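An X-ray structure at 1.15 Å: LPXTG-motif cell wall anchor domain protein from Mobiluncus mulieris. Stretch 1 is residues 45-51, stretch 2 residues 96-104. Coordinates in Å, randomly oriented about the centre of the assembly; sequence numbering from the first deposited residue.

Stretch 1 (45-51) AIAGQLY
Stretch 2 96-104: ETEMDLTVK

How do two strands pack together without a hydrogen bond between them? Residues 45-51 and 96-104 are both extended throughout, with phi between about -70° and -150° and psi mostly between 110° and 160°; Thr 97 opens psi to -174°. They run in nearly the same direction, their N-to-C axes 29° apart (signed crossing angle -29°) and 7.7 Å apart at closest approach. That spacing is too wide for backbone pairing, so side chains fill the gap. The register is set by Leu 50 and Leu 101, whose CA atoms lie 6.8 Å apart, and 377 Å² is buried over both sides.

What does Met 99 do, covering the most surface of all? Its CA-to-CB bond points toward the first strand, and with chi1 at 32°, between wells, chi2 t and chi3 p, its long, flexible chain lies against the backbone there. Met 99 SD comes 3.6 Å from Gly 48 N, while Met 99 CE reaches 3.7 Å from Ile 46 O and 4.0 Å from Ile 46 CG1. Glycine suits the site because the sulfur occupies its open face: an ideal CB on Gly 48 would sit 3.0 Å from Met 99 SD, a clash.

How does Leu 101 carry the contact onward? It covers almost as much as Met 99, pointing toward the first strand with chi1 m and chi2 t. Its two methyls fan out over successive residues: Leu 101 CD2 lies 3.6 Å from Gly 48 O, and Leu 101 CD1 lies 4.0 Å from Gln 49 C and 4.3 Å from Leu 50 CB. Leu 50, chi1 t and chi2 p, also points across, and its CD2 meets Val 103 CG1 at 3.9 Å, with Val 103 chi1 at p. These branched, apolar side chains are buried and offer methyl groups for close packing without polar groups to satisfy.

What closes the other end, and where do the remaining side chains go? Ile 46, chi1 p and chi2 t, places CD1 3.8 Å from Thr 97 CG2; Thr 97, chi1 t, offers its methyl to this contact at a partly exposed position. The alternation of a strand turns Thr 97, Met 99, Leu 101 and Val 103 toward the partner, while Glu 98 and Thr 102 point away and are exposed, as polar residues can be. On the first strand Ala 47 and Gln 49 likewise point away, and the amide of Gln 49 is hydrogen-bonded elsewhere in the structure.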

# COMPACT_ATOMS: atom_id res chain seq x y z
N ALA A 45 21.42 20.08 -16.79
CA ALA A 45 21.11 19.58 -15.45
C ALA A 45 19.73 18.96 -15.50
O ALA A 45 18.80 19.48 -16.12
CB ALA A 45 21.16 20.68 -14.40
N ILE A 46 19.59 17.84 -14.80
CA ILE A 46 18.31 17.17 -14.61
C ILE A 46 17.98 17.04 -13.14
O ILE A 46 18.90 16.83 -12.31
CB ILE A 46 18.23 15.81 -15.35
CG1 ILE A 46 19.41 14.89 -14.99
CG2 ILE A 46 18.12 16.07 -16.85
CD1 ILE A 46 19.22 13.48 -15.52
N ALA A 47 16.71 17.13 -12.80
CA ALA A 47 16.26 16.91 -11.41
C ALA A 47 15.02 16.08 -11.44
O ALA A 47 14.14 16.26 -12.31
CB ALA A 47 15.96 18.23 -10.74
N GLY A 48 14.93 15.18 -10.47
CA GLY A 48 13.75 14.37 -10.26
C GLY A 48 13.26 14.48 -8.82
O GLY A 48 14.06 14.68 -7.89
N GLN A 49 11.95 14.32 -8.65
CA GLN A 49 11.32 14.26 -7.33
C GLN A 49 10.26 13.19 -7.34
O GLN A 49 9.57 12.98 -8.33
CB GLN A 49 10.67 15.59 -6.92
CG GLN A 49 11.56 16.80 -7.06
CD GLN A 49 11.59 17.35 -8.48
OE1 GLN A 49 10.57 17.39 -9.19
NE2 GLN A 49 12.77 17.78 -8.92
N LEU A 50 10.12 12.53 -6.18
CA LEU A 50 9.10 11.53 -5.95
C LEU A 50 8.04 12.08 -5.01
O LEU A 50 8.38 12.61 -3.94
CB LEU A 50 9.75 10.29 -5.29
CG LEU A 50 8.83 9.09 -5.12
CD1 LEU A 50 8.44 8.48 -6.45
CD2 LEU A 50 9.53 8.06 -4.24
N TYR A 51 6.78 11.93 -5.39
CA TYR A 51 5.64 12.41 -4.61
C TYR A 51 4.58 11.34 -4.48
O TYR A 51 4.42 10.51 -5.37
CB TYR A 51 4.97 13.57 -5.34
CG TYR A 51 5.78 14.82 -5.49
CD1 TYR A 51 5.88 15.73 -4.45
CD2 TYR A 51 6.37 15.15 -6.72
CE1 TYR A 51 6.59 16.91 -4.59
CE2 TYR A 51 7.09 16.33 -6.88
CZ TYR A 51 7.19 17.20 -5.81
OH TYR A 51 7.89 18.37 -5.90
N GLU A 96 19.09 8.57 -23.30
CA GLU A 96 18.64 8.01 -22.03
C GLU A 96 19.73 8.06 -20.97
O GLU A 96 20.89 7.79 -21.25
CB GLU A 96 18.18 6.59 -22.25
CG GLU A 96 17.52 5.96 -21.03
CD GLU A 96 17.00 4.58 -21.32
OE1 GLU A 96 15.86 4.44 -21.80
OE2 GLU A 96 17.68 3.59 -20.97
N THR A 97 19.33 8.45 -19.77
CA THR A 97 20.19 8.31 -18.59
C THR A 97 19.28 7.92 -17.43
O THR A 97 18.12 7.59 -17.65
CB THR A 97 20.97 9.61 -18.34
OG1 THR A 97 21.91 9.39 -17.28
CG2 THR A 97 20.07 10.78 -17.99
N GLU A 98 19.83 7.85 -16.22
CA GLU A 98 18.99 7.47 -15.08
C GLU A 98 19.43 8.12 -13.79
O GLU A 98 20.58 8.54 -13.66
CB GLU A 98 18.97 5.95 -14.90
CG GLU A 98 20.32 5.34 -14.59
CD GLU A 98 20.25 3.83 -14.50
OE1 GLU A 98 20.22 3.18 -15.56
OE2 GLU A 98 20.23 3.30 -13.37
N MET A 99 18.50 8.19 -12.84
CA MET A 99 18.80 8.64 -11.48
C MET A 99 17.98 7.79 -10.51
O MET A 99 16.96 7.22 -10.89
CB MET A 99 18.53 10.13 -11.26
CG MET A 99 17.38 10.73 -12.08
SD MET A 99 16.84 12.36 -11.51
CE MET A 99 18.40 13.25 -11.53
N ASP A 100 18.47 7.68 -9.28
CA ASP A 100 17.76 6.96 -8.23
C ASP A 100 17.04 7.90 -7.29
O ASP A 100 17.57 8.95 -6.92
CB ASP A 100 18.75 6.15 -7.40
CG ASP A 100 19.28 4.92 -8.12
OD1 ASP A 100 18.70 4.46 -9.13
OD2 ASP A 100 20.24 4.32 -7.57
N LEU A 101 15.82 7.52 -6.90
CA LEU A 101 15.03 8.25 -5.91
C LEU A 101 14.69 7.27 -4.78
O LEU A 101 13.91 6.33 -4.98
CB LEU A 101 13.75 8.80 -6.55
CG LEU A 101 13.97 9.92 -7.59
CD1 LEU A 101 12.70 10.14 -8.40
CD2 LEU A 101 14.40 11.20 -6.90
N THR A 102 15.30 7.48 -3.62
CA THR A 102 15.19 6.54 -2.52
C THR A 102 14.28 7.10 -1.44
O THR A 102 14.48 8.20 -0.95
CB THR A 102 16.59 6.19 -2.00
OG1 THR A 102 17.31 5.53 -3.05
CG2 THR A 102 16.53 5.26 -0.81
N VAL A 103 13.27 6.31 -1.09
CA VAL A 103 12.28 6.69 -0.09
C VAL A 103 12.33 5.73 1.09
O VAL A 103 12.37 4.50 0.92
CB VAL A 103 10.86 6.80 -0.72
CG1 VAL A 103 10.44 5.52 -1.43
CG2 VAL A 103 9.83 7.24 0.31
N LYS A 104 12.32 6.30 2.29
CA LYS A 104 12.27 5.52 3.52
C LYS A 104 10.88 4.92 3.66
O LYS A 104 9.88 5.61 3.48
CB LYS A 104 12.59 6.38 4.74
CG LYS A 104 14.02 6.89 4.76
CD LYS A 104 14.32 7.67 6.04
CE LYS A 104 13.51 8.95 6.13
NZ LYS A 104 14.01 9.89 7.17